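Local atomic coordinates of DTDP-4-dehydrorhamnose reductase, rfbD ortholog (PDB entry 1VL0), a protein that probably catalyses the reduction of dTDP-6-deoxy-L-lyxo-4-hexulose to dTDP-L-rhamnose, using a nicotinamide dinucleotide cofactor. Residues W162-I175 with C224-T237. Residues are numbered along the deposited sequence; the frame is centred on the assembly and turned at random.
With NAI (1,4-dihydronicotinamide adenine dinucleotide), chain D.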
ATOM      1  N   TRP A 162     -18.893  10.018  15.469  1.00 34.69           N
ATOM      2  CA  TRP A 162     -19.960  10.550  16.337  1.00 35.39           C
ATOM      3  C   TRP A 162     -19.664  10.146  17.767  1.00 34.93           C
ATOM      4  O   TRP A 162     -20.509   9.593  18.475  1.00 34.77           O
ATOM      5  CB  TRP A 162     -21.305  10.006  15.901  1.00 34.80           C
ATOM      6  CG  TRP A 162     -21.781  10.490  14.590  1.00 35.41           C
ATOM      7  CD1 TRP A 162     -21.028  10.885  13.500  1.00 35.92           C
ATOM      8  CD2 TRP A 162     -23.146  10.591  14.177  1.00 34.81           C
ATOM      9  NE1 TRP A 162     -21.853  11.228  12.451  1.00 36.19           N
ATOM     10  CE2 TRP A 162     -23.154  11.088  12.847  1.00 35.82           C
ATOM     11  CE3 TRP A 162     -24.365  10.379  14.814  1.00 35.88           C
ATOM     12  CZ2 TRP A 162     -24.328  11.350  12.158  1.00 34.71           C
ATOM     13  CZ3 TRP A 162     -25.498  10.613  14.137  1.00 34.04           C
ATOM     14  CH2 TRP A 162     -25.489  11.105  12.814  1.00 34.78           C
ATOM     15  N   LEU A 163     -18.457  10.441  18.205  1.00 35.12           N
ATOM     16  CA  LEU A 163     -17.946   9.854  19.436  1.00 37.10           C
ATOM     17  C   LEU A 163     -18.189  10.714  20.688  1.00 38.18           C
ATOM     18  O   LEU A 163     -17.899  11.918  20.709  1.00 39.32           O
ATOM     19  CB  LEU A 163     -16.440   9.618  19.294  1.00 35.99           C
ATOM     20  CG  LEU A 163     -15.775   8.837  20.399  1.00 37.63           C
ATOM     21  CD1 LEU A 163     -16.245   7.410  20.406  1.00 35.80           C
ATOM     22  CD2 LEU A 163     -14.251   8.931  20.259  1.00 37.93           C
ATOM     23  N   TYR A 164     -18.683  10.083  21.752  1.00 38.18           N
ATOM     24  CA  TYR A 164     -18.942  10.801  22.994  1.00 37.67           C
ATOM     25  C   TYR A 164     -18.346  10.032  24.151  1.00 37.24           C
ATOM     26  O   TYR A 164     -18.246   8.818  24.145  1.00 35.78           O
ATOM     27  CB  TYR A 164     -20.460  11.089  23.217  1.00 37.90           C
ATOM     28  CG  TYR A 164     -21.315   9.828  23.287  1.00 34.10           C
ATOM     29  CD1 TYR A 164     -21.476   9.159  24.472  1.00 39.31           C
ATOM     30  CD2 TYR A 164     -21.934   9.332  22.170  1.00 34.75           C
ATOM     31  CE1 TYR A 164     -22.231   8.017  24.547  1.00 36.03           C
ATOM     32  CE2 TYR A 164     -22.680   8.201  22.227  1.00 37.13           C
ATOM     33  CZ  TYR A 164     -22.857   7.567  23.426  1.00 31.66           C
ATOM     34  OH  TYR A 164     -23.553   6.402  23.492  1.00 30.14           O
ATOM     35  N   GLY A 165     -17.961  10.783  25.156  1.00 39.86           N
ATOM     36  CA  GLY A 165     -17.375  10.228  26.377  1.00 39.14           C
ATOM     37  C   GLY A 165     -16.969  11.366  27.303  1.00 38.64           C
ATOM     38  O   GLY A 165     -17.633  12.410  27.368  1.00 40.69           O
ATOM     39  N   ASP A 166     -15.867  11.148  28.006  1.00 39.57           N
ATOM     40  CA  ASP A 166     -15.372  12.043  29.015  1.00 38.48           C
ATOM     41  C   ASP A 166     -14.614  13.260  28.383  1.00 39.53           C
ATOM     42  O   ASP A 166     -13.383  13.353  28.383  1.00 35.99           O
ATOM     43  CB  ASP A 166     -14.489  11.257  29.975  1.00 39.02           C
ATOM     44  CG  ASP A 166     -14.163  12.036  31.256  1.00 43.30           C
ATOM     45  OD1 ASP A 166     -14.656  13.172  31.410  1.00 45.50           O
ATOM     46  OD2 ASP A 166     -13.465  11.541  32.163  1.00 42.06           O
ATOM     47  N   GLY A 167     -15.391  14.185  27.826  1.00 38.60           N
ATOM     48  CA  GLY A 167     -14.840  15.372  27.196  1.00 39.27           C
ATOM     49  C   GLY A 167     -15.989  16.079  26.522  1.00 40.94           C
ATOM     50  O   GLY A 167     -17.159  15.692  26.714  1.00 42.82           O
ATOM     51  N   ASN A 168     -15.679  17.075  25.710  1.00 40.97           N
ATOM     52  CA  ASN A 168     -16.693  17.807  24.967  1.00 42.81           C
ATOM     53  C   ASN A 168     -17.254  16.941  23.856  1.00 42.85           C
ATOM     54  O   ASN A 168     -16.530  16.178  23.283  1.00 41.21           O
ATOM     55  CB  ASN A 168     -16.076  19.072  24.350  1.00 45.81           C
ATOM     56  CG  ASN A 168     -15.877  20.177  25.376  1.00 54.11           C
ATOM     57  OD1 ASN A 168     -16.610  20.255  26.391  1.00 59.20           O
ATOM     58  ND2 ASN A 168     -14.890  21.044  25.122  1.00 51.22           N
ATOM     59  N   ASN A 169     -18.543  17.068  23.573  1.00 41.07           N
ATOM     60  CA  ASN A 169     -19.194  16.267  22.573  1.00 41.37           C
ATOM     61  C   ASN A 169     -20.639  16.727  22.362  1.00 41.62           C
ATOM     62  O   ASN A 169     -21.129  17.645  23.022  1.00 40.23           O
ATOM     63  CB  ASN A 169     -19.143  14.784  22.962  1.00 42.70           C
ATOM     64  CG  ASN A 169     -19.910  14.480  24.215  1.00 42.49           C
ATOM     65  OD1 ASN A 169     -21.109  14.673  24.264  1.00 38.37           O
ATOM     66  ND2 ASN A 169     -19.216  13.985  25.245  1.00 36.21           N
ATOM     67  N   PHE A 170     -21.318  16.084  21.423  1.00 42.34           N
ATOM     68  CA  PHE A 170     -22.651  16.505  20.998  1.00 42.17           C
ATOM     69  C   PHE A 170     -23.674  16.329  22.082  1.00 42.08           C
ATOM     70  O   PHE A 170     -24.641  17.086  22.166  1.00 41.73           O
ATOM     71  CB  PHE A 170     -23.065  15.670  19.793  1.00 44.16           C
ATOM     72  CG  PHE A 170     -24.398  16.019  19.229  1.00 42.22           C
ATOM     73  CD1 PHE A 170     -24.553  17.140  18.461  1.00 43.69           C
ATOM     74  CD2 PHE A 170     -25.491  15.201  19.434  1.00 41.39           C
ATOM     75  CE1 PHE A 170     -25.789  17.424  17.887  1.00 44.18           C
ATOM     76  CE2 PHE A 170     -26.706  15.487  18.894  1.00 41.12           C
ATOM     77  CZ  PHE A 170     -26.868  16.602  18.128  1.00 42.23           C
ATOM     78  N   VAL A 171     -23.467  15.313  22.923  1.00 40.92           N
ATOM     79  CA  VAL A 171     -24.382  15.051  24.020  1.00 41.58           C
ATOM     80  C   VAL A 171     -24.380  16.227  25.000  1.00 41.78           C
ATOM     81  O   VAL A 171     -25.448  16.793  25.302  1.00 41.51           O
ATOM     82  CB  VAL A 171     -24.085  13.704  24.737  1.00 40.03           C
ATOM     83  CG1 VAL A 171     -25.070  13.458  25.852  1.00 41.39           C
ATOM     84  CG2 VAL A 171     -24.140  12.561  23.754  1.00 44.28           C
ATOM     85  N   LYS A 172     -23.186  16.581  25.483  1.00 42.98           N
ATOM     86  CA  LYS A 172     -23.024  17.717  26.390  1.00 43.76           C
ATOM     87  C   LYS A 172     -23.508  19.039  25.780  1.00 43.88           C
ATOM     88  O   LYS A 172     -24.179  19.850  26.431  1.00 44.42           O
ATOM     89  CB  LYS A 172     -21.567  17.816  26.866  1.00 44.19           C
ATOM     90  CG  LYS A 172     -21.154  16.675  27.778  1.00 43.05           C
ATOM     91  CD  LYS A 172     -19.748  16.931  28.394  1.00 46.92           C
ATOM     92  CE  LYS A 172     -19.283  15.813  29.290  1.00 47.67           C
ATOM     93  NZ  LYS A 172     -17.944  16.177  29.934  1.00 50.47           N
ATOM     94  N   THR A 173     -23.177  19.241  24.516  1.00 45.04           N
ATOM     95  CA  THR A 173     -23.638  20.410  23.776  1.00 44.68           C
ATOM     96  C   THR A 173     -25.159  20.539  23.730  1.00 44.70           C
ATOM     97  O   THR A 173     -25.706  21.587  24.056  1.00 44.36           O
ATOM     98  CB  THR A 173     -23.065  20.335  22.375  1.00 46.52           C
ATOM     99  OG1 THR A 173     -21.638  20.451  22.474  1.00 45.60           O
ATOM    100  CG2 THR A 173     -23.500  21.520  21.512  1.00 44.12           C
HETATM  101  N   MSE A 174     -25.824  19.470  23.307  1.00 45.15           N
HETATM  102  CA  MSE A 174     -27.263  19.428  23.276  1.00 45.53           C
HETATM  103  C   MSE A 174     -27.887  19.684  24.627  1.00 46.13           C
HETATM  104  O   MSE A 174     -28.863  20.395  24.701  1.00 45.90           O
HETATM  105  CB  MSE A 174     -27.751  18.067  22.789  1.00 46.62           C
HETATM  106  CG  MSE A 174     -27.723  17.903  21.304  1.00 46.23           C
HETATM  107 SE   MSE A 174     -28.713  19.328  20.271  1.00 60.45          SE
HETATM  108  CE  MSE A 174     -27.158  20.227  19.637  1.00 46.34           C
ATOM    109  N   ILE A 175     -27.355  19.048  25.671  1.00 46.66           N
ATOM    110  CA  ILE A 175     -27.826  19.241  27.047  1.00 46.00           C
ATOM    111  C   ILE A 175     -27.738  20.682  27.425  1.00 47.65           C
ATOM    112  O   ILE A 175     -28.702  21.227  27.933  1.00 48.14           O
ATOM    113  CB  ILE A 175     -27.068  18.329  28.059  1.00 46.80           C
ATOM    114  CG1 ILE A 175     -27.562  16.891  27.897  1.00 44.79           C
ATOM    115  CG2 ILE A 175     -27.339  18.760  29.502  1.00 49.13           C
ATOM    116  CD1 ILE A 175     -26.720  15.796  28.571  1.00 45.15           C
ATOM    117  N   CYS A 224     -28.973   6.511  12.805  1.00 41.19           N
ATOM    118  CA  CYS A 224     -29.872   7.644  12.962  1.00 41.32           C
ATOM    119  C   CYS A 224     -29.260   8.931  12.404  1.00 41.29           C
ATOM    120  O   CYS A 224     -28.112   8.957  11.984  1.00 39.22           O
ATOM    121  CB  CYS A 224     -30.245   7.798  14.433  1.00 43.37           C
ATOM    122  SG  CYS A 224     -28.882   8.330  15.525  1.00 42.52           S
ATOM    123  N   SER A 225     -30.059   9.990  12.362  1.00 42.38           N
ATOM    124  CA  SER A 225     -29.573  11.329  12.065  1.00 41.19           C
ATOM    125  C   SER A 225     -29.174  12.042  13.351  1.00 42.42           C
ATOM    126  O   SER A 225     -29.529  11.579  14.451  1.00 44.83           O
ATOM    127  CB  SER A 225     -30.672  12.157  11.395  1.00 43.04           C
ATOM    128  OG  SER A 225     -31.700  12.435  12.347  1.00 41.14           O
ATOM    129  N   TRP A 226     -28.493  13.192  13.222  1.00 43.36           N
ATOM    130  CA  TRP A 226     -28.189  14.048  14.392  1.00 43.69           C
ATOM    131  C   TRP A 226     -29.457  14.502  15.101  1.00 43.27           C
ATOM    132  O   TRP A 226     -29.468  14.589  16.343  1.00 43.35           O
ATOM    133  CB  TRP A 226     -27.342  15.265  14.046  1.00 42.19           C
ATOM    134  CG  TRP A 226     -25.964  14.960  13.626  1.00 40.73           C
ATOM    135  CD1 TRP A 226     -25.472  15.000  12.342  1.00 41.69           C
ATOM    136  CD2 TRP A 226     -24.853  14.615  14.463  1.00 36.77           C
ATOM    137  NE1 TRP A 226     -24.135  14.676  12.335  1.00 44.02           N
ATOM    138  CE2 TRP A 226     -23.732  14.426  13.620  1.00 36.97           C
ATOM    139  CE3 TRP A 226     -24.698  14.411  15.842  1.00 42.43           C
ATOM    140  CZ2 TRP A 226     -22.473  14.077  14.109  1.00 45.51           C
ATOM    141  CZ3 TRP A 226     -23.463  14.044  16.326  1.00 39.25           C
ATOM    142  CH2 TRP A 226     -22.354  13.881  15.461  1.00 42.55           C
ATOM    143  N   TYR A 227     -30.506  14.780  14.322  1.00 45.93           N
ATOM    144  CA  TYR A 227     -31.824  15.115  14.845  1.00 45.31           C
ATOM    145  C   TYR A 227     -32.346  13.977  15.770  1.00 44.64           C
ATOM    146  O   TYR A 227     -32.706  14.195  16.918  1.00 45.66           O
ATOM    147  CB  TYR A 227     -32.790  15.447  13.688  1.00 46.67           C
ATOM    148  CG  TYR A 227     -34.249  15.450  14.110  1.00 46.24           C
ATOM    149  CD1 TYR A 227     -34.808  16.542  14.784  1.00 51.22           C
ATOM    150  CD2 TYR A 227     -35.051  14.326  13.888  1.00 50.29           C
ATOM    151  CE1 TYR A 227     -36.128  16.522  15.198  1.00 50.41           C
ATOM    152  CE2 TYR A 227     -36.358  14.291  14.294  1.00 50.30           C
ATOM    153  CZ  TYR A 227     -36.900  15.397  14.954  1.00 51.44           C
ATOM    154  OH  TYR A 227     -38.208  15.359  15.344  1.00 49.59           O
ATOM    155  N   ASP A 228     -32.324  12.743  15.284  1.00 45.08           N
ATOM    156  CA  ASP A 228     -32.771  11.613  16.070  1.00 42.79           C
ATOM    157  C   ASP A 228     -31.925  11.475  17.360  1.00 43.23           C
ATOM    158  O   ASP A 228     -32.421  11.101  18.421  1.00 43.47           O
ATOM    159  CB  ASP A 228     -32.609  10.330  15.294  1.00 44.85           C
ATOM    160  CG  ASP A 228     -33.470  10.238  14.052  1.00 49.08           C
ATOM    161  OD1 ASP A 228     -34.619  10.730  14.077  1.00 52.30           O
ATOM    162  OD2 ASP A 228     -33.045   9.666  13.019  1.00 45.68           O
ATOM    163  N   PHE A 229     -30.645  11.746  17.237  1.00 42.31           N
ATOM    164  CA  PHE A 229     -29.689  11.667  18.369  1.00 42.03           C
ATOM    165  C   PHE A 229     -30.138  12.683  19.438  1.00 43.80           C
ATOM    166  O   PHE A 229     -30.311  12.322  20.610  1.00 44.37           O
ATOM    167  CB  PHE A 229     -28.310  11.942  17.806  1.00 41.41           C
ATOM    168  CG  PHE A 229     -27.151  11.712  18.737  1.00 43.82           C
ATOM    169  CD1 PHE A 229     -27.288  11.198  20.029  1.00 38.85           C
ATOM    170  CD2 PHE A 229     -25.874  12.005  18.288  1.00 45.16           C
ATOM    171  CE1 PHE A 229     -26.165  10.998  20.848  1.00 44.13           C
ATOM    172  CE2 PHE A 229     -24.766  11.791  19.115  1.00 43.53           C
ATOM    173  CZ  PHE A 229     -24.924  11.307  20.397  1.00 42.34           C
ATOM    174  N   ALA A 230     -30.408  13.922  19.008  1.00 42.93           N
ATOM    175  CA  ALA A 230     -30.863  14.996  19.904  1.00 43.50           C
ATOM    176  C   ALA A 230     -32.192  14.637  20.582  1.00 42.74           C
ATOM    177  O   ALA A 230     -32.346  14.782  21.796  1.00 43.90           O
ATOM    178  CB  ALA A 230     -30.987  16.297  19.140  1.00 43.17           C
ATOM    179  N   VAL A 231     -33.149  14.150  19.803  1.00 43.28           N
ATOM    180  CA  VAL A 231     -34.450  13.778  20.322  1.00 43.33           C
ATOM    181  C   VAL A 231     -34.318  12.704  21.408  1.00 44.94           C
ATOM    182  O   VAL A 231     -34.999  12.758  22.441  1.00 43.92           O
ATOM    183  CB  VAL A 231     -35.377  13.302  19.157  1.00 44.92           C
ATOM    184  CG1 VAL A 231     -36.678  12.674  19.682  1.00 45.96           C
ATOM    185  CG2 VAL A 231     -35.733  14.487  18.302  1.00 41.92           C
ATOM    186  N   GLU A 232     -33.434  11.740  21.209  1.00 45.16           N
ATOM    187  CA  GLU A 232     -33.239  10.710  22.219  1.00 44.67           C
ATOM    188  C   GLU A 232     -32.542  11.270  23.443  1.00 45.36           C
ATOM    189  O   GLU A 232     -32.907  10.909  24.544  1.00 43.84           O
ATOM    190  CB  GLU A 232     -32.496   9.523  21.645  1.00 45.14           C
ATOM    191  CG  GLU A 232     -32.216   8.372  22.613  1.00 47.11           C
ATOM    192  CD  GLU A 232     -33.445   7.555  22.987  1.00 48.08           C
ATOM    193  OE1 GLU A 232     -34.573   7.845  22.528  1.00 51.02           O
ATOM    194  OE2 GLU A 232     -33.259   6.588  23.739  1.00 46.37           O
ATOM    195  N   ILE A 233     -31.563  12.148  23.253  1.00 45.67           N
ATOM    196  CA  ILE A 233     -30.872  12.808  24.390  1.00 45.31           C
ATOM    197  C   ILE A 233     -31.887  13.509  25.311  1.00 46.06           C
ATOM    198  O   ILE A 233     -31.842  13.362  26.549  1.00 45.39           O
ATOM    199  CB  ILE A 233     -29.835  13.837  23.894  1.00 45.44           C
ATOM    200  CG1 ILE A 233     -28.601  13.131  23.263  1.00 43.24           C
ATOM    201  CG2 ILE A 233     -29.349  14.719  25.029  1.00 43.28           C
ATOM    202  CD1 ILE A 233     -27.764  14.014  22.341  1.00 42.46           C
ATOM    203  N   PHE A 234     -32.793  14.280  24.704  1.00 45.56           N
ATOM    204  CA  PHE A 234     -33.793  15.032  25.473  1.00 45.34           C
ATOM    205  C   PHE A 234     -34.902  14.132  26.083  1.00 47.37           C
ATOM    206  O   PHE A 234     -35.347  14.359  27.219  1.00 45.09           O
ATOM    207  CB  PHE A 234     -34.378  16.161  24.611  1.00 46.01           C
ATOM    208  CG  PHE A 234     -33.350  17.185  24.193  1.00 42.46           C
ATOM    209  CD1 PHE A 234     -32.453  17.719  25.127  1.00 42.30           C
ATOM    210  CD2 PHE A 234     -33.270  17.607  22.868  1.00 48.13           C
ATOM    211  CE1 PHE A 234     -31.511  18.658  24.741  1.00 46.72           C
ATOM    212  CE2 PHE A 234     -32.328  18.571  22.463  1.00 43.12           C
ATOM    213  CZ  PHE A 234     -31.445  19.096  23.402  1.00 48.63           C
ATOM    214  N   ARG A 235     -35.263  13.059  25.369  1.00 45.50           N
ATOM    215  CA  ARG A 235     -36.105  12.031  25.956  1.00 45.46           C
ATOM    216  C   ARG A 235     -35.492  11.405  27.216  1.00 45.58           C
ATOM    217  O   ARG A 235     -36.160  11.255  28.254  1.00 44.47           O
ATOM    218  CB  ARG A 235     -36.429  10.950  24.940  1.00 45.67           C
ATOM    219  CG  ARG A 235     -37.527  10.003  25.386  1.00 43.45           C
ATOM    220  CD  ARG A 235     -37.644   8.714  24.587  1.00 48.04           C
ATOM    221  NE  ARG A 235     -36.513   7.797  24.798  1.00 48.62           N
ATOM    222  CZ  ARG A 235     -36.403   6.931  25.803  1.00 54.04           C
ATOM    223  NH1 ARG A 235     -37.327   6.821  26.719  1.00 55.80           N
ATOM    224  NH2 ARG A 235     -35.323   6.184  25.916  1.00 52.84           N
ATOM    225  N   LEU A 236     -34.218  11.092  27.153  1.00 45.88           N
ATOM    226  CA  LEU A 236     -33.526  10.465  28.287  1.00 45.65           C
ATOM    227  C   LEU A 236     -33.307  11.407  29.469  1.00 48.23           C
ATOM    228  O   LEU A 236     -33.352  10.983  30.638  1.00 48.40           O
ATOM    229  CB  LEU A 236     -32.184   9.904  27.818  1.00 48.05           C
ATOM    230  CG  LEU A 236     -32.203   8.609  26.999  1.00 43.15           C
ATOM    231  CD1 LEU A 236     -30.837   8.375  26.366  1.00 40.52           C
ATOM    232  CD2 LEU A 236     -32.605   7.401  27.826  1.00 45.63           C
ATOM    233  N   THR A 237     -33.032  12.682  29.200  1.00 48.22           N
ATOM    234  CA  THR A 237     -32.700  13.639  30.289  1.00 48.91           C
ATOM    235  C   THR A 237     -33.962  14.272  30.880  1.00 49.76           C
ATOM    236  O   THR A 237     -33.949  14.767  32.008  1.00 48.04           O
ATOM    237  CB  THR A 237     -31.819  14.773  29.769  1.00 47.04           C
ATOM    238  OG1 THR A 237     -32.410  15.275  28.558  1.00 41.64           O
ATOM    239  CG2 THR A 237     -30.443  14.270  29.382  1.00 47.91           C
TER
HETATM  240  PA  NAI D 300     -10.147  14.346  22.022  0.50 41.38           P
HETATM  241  O1A NAI D 300     -10.202  15.601  21.196  0.50 39.89           O
HETATM  242  O2A NAI D 300     -11.180  14.287  23.121  0.50 22.07           O
HETATM  243  O5B NAI D 300      -8.629  14.189  22.517  0.50 38.92           O
HETATM  244  C5B NAI D 300      -7.610  14.264  21.540  0.50 34.22           C
HETATM  245  C4B NAI D 300      -6.257  14.535  22.185  0.50 23.79           C
HETATM  246  O4B NAI D 300      -5.333  14.973  21.190  0.50 22.31           O
HETATM  247  C3B NAI D 300      -6.234  15.648  23.230  0.50 31.62           C
HETATM  248  O3B NAI D 300      -5.967  15.117  24.515  0.50 33.56           O
HETATM  249  C2B NAI D 300      -5.105  16.557  22.722  0.50 32.58           C
HETATM  250  O2B NAI D 300      -4.417  17.294  23.724  0.50 40.42           O
HETATM  251  C1B NAI D 300      -4.276  15.523  21.954  0.50 29.17           C
HETATM  252  N9A NAI D 300      -3.134  15.994  21.148  0.50 25.84           N
HETATM  253  C8A NAI D 300      -3.167  17.039  20.267  0.50 30.37           C
HETATM  254  N7A NAI D 300      -1.933  17.190  19.745  0.50 32.83           N
HETATM  255  C5A NAI D 300      -1.088  16.280  20.281  0.50 33.36           C
HETATM  256  C6A NAI D 300       0.271  16.031  20.079  0.50 24.76           C
HETATM  257  N6A NAI D 300       0.985  16.769  19.243  0.50 22.53           N
HETATM  258  N1A NAI D 300       0.879  15.012  20.775  0.50 27.32           N
HETATM  259  C2A NAI D 300       0.131  14.232  21.664  0.50 31.71           C
HETATM  260  N3A NAI D 300      -1.197  14.493  21.889  0.50 24.65           N
HETATM  261  C4A NAI D 300      -1.825  15.503  21.190  0.50 36.36           C
HETATM  262  O3  NAI D 300     -10.247  13.094  21.025  0.50 40.14           O
HETATM  263  PN  NAI D 300     -11.385  11.942  21.005  0.50 39.16           P
HETATM  264  O1N NAI D 300     -11.047  10.856  21.945  0.50 20.82           O
HETATM  265  O2N NAI D 300     -12.706  12.601  20.894  0.50 29.88           O
HETATM  266  O5D NAI D 300     -10.976  11.255  19.598  0.50 42.09           O
HETATM  267  C5D NAI D 300     -10.203  10.063  19.621  0.50 37.26           C
HETATM  268  C4D NAI D 300      -9.959   9.599  18.209  0.50 41.95           C
HETATM  269  O4D NAI D 300     -11.199   9.359  17.511  0.50 37.93           O
HETATM  270  C3D NAI D 300      -9.161  10.611  17.389  0.50 41.45           C
HETATM  271  O3D NAI D 300      -8.133   9.864  16.802  0.50 37.29           O
HETATM  272  C2D NAI D 300     -10.140  11.162  16.354  0.50 39.39           C
HETATM  273  O2D NAI D 300      -9.616  11.541  15.085  0.50 22.87           O
HETATM  274  C1D NAI D 300     -11.101   9.974  16.225  0.50 43.27           C
HETATM  275  N1N NAI D 300     -12.453  10.350  15.817  0.50 39.67           N
HETATM  276  C2N NAI D 300     -13.262  11.003  16.719  0.50 38.61           C
HETATM  277  C3N NAI D 300     -14.557  11.330  16.320  0.50 45.79           C
HETATM  278  C7N NAI D 300     -15.356  12.329  17.102  0.50 50.89           C
HETATM  279  O7N NAI D 300     -16.734  12.391  16.849  0.50 35.62           O
HETATM  280  N7N NAI D 300     -14.761  13.120  18.004  0.50 56.31           N
HETATM  281  C4N NAI D 300     -15.003  10.988  15.035  0.50 44.32           C
HETATM  282  C5N NAI D 300     -14.169  10.328  14.132  0.50 26.17           C
HETATM  283  C6N NAI D 300     -12.882  10.023  14.565  0.50 37.81           C
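Helices 170-175 and 226-237 cross at -64° with their axes 10.0 Å apart, and Met174 and Ala230 bring their backbones nearest, CA to CA 6.6 Å. Beyond this crossing, at the start of helix 226-237, the indole of Trp162 lies over a face of Trp226 in a face-to-face stack, the six-membered rings 3.8 Å apart between centroids and their planes 19° from parallel. The outer edge of Trp226 points edge-to-face at the ring of Phe170, with CE3 over its centre, and Met174 CG covers the opposite face, so that this phenyl ring is sandwiched. With its CG anti to the backbone N (chi1 -178°), Phe170 reaches as a knob into the hole formed by Trp226, Phe229, Ala230 and Ile233; its CD2 comes within 3.4 Å of Phe229 CD2, over that ring's face. Ile233 returns the knob between Phe170, Val171, Met174 and Ile175. In this extended short-chain dehydrogenase/reductase fold, the aromatic cluster joins the end of strand 155-164 in the cofactor-binding sheet to helices 170-175 and 226-237 of the smaller part, which probably binds the sugar nucleotide, as in this family. Next to Trp162, Leu163 N donates a nearly straight 2.9 Å hydrogen bond to O7N of the dihydronicotinamide carboxamide. Asn169 OD1 caps helix 170-175, accepting from Lys172 N. At the crossing itself, Met174, present as selenomethionine, bends its SE against Ala230 CB, 4.0 Å away, while its carbonyl O meets the edge of the Phe234 ring.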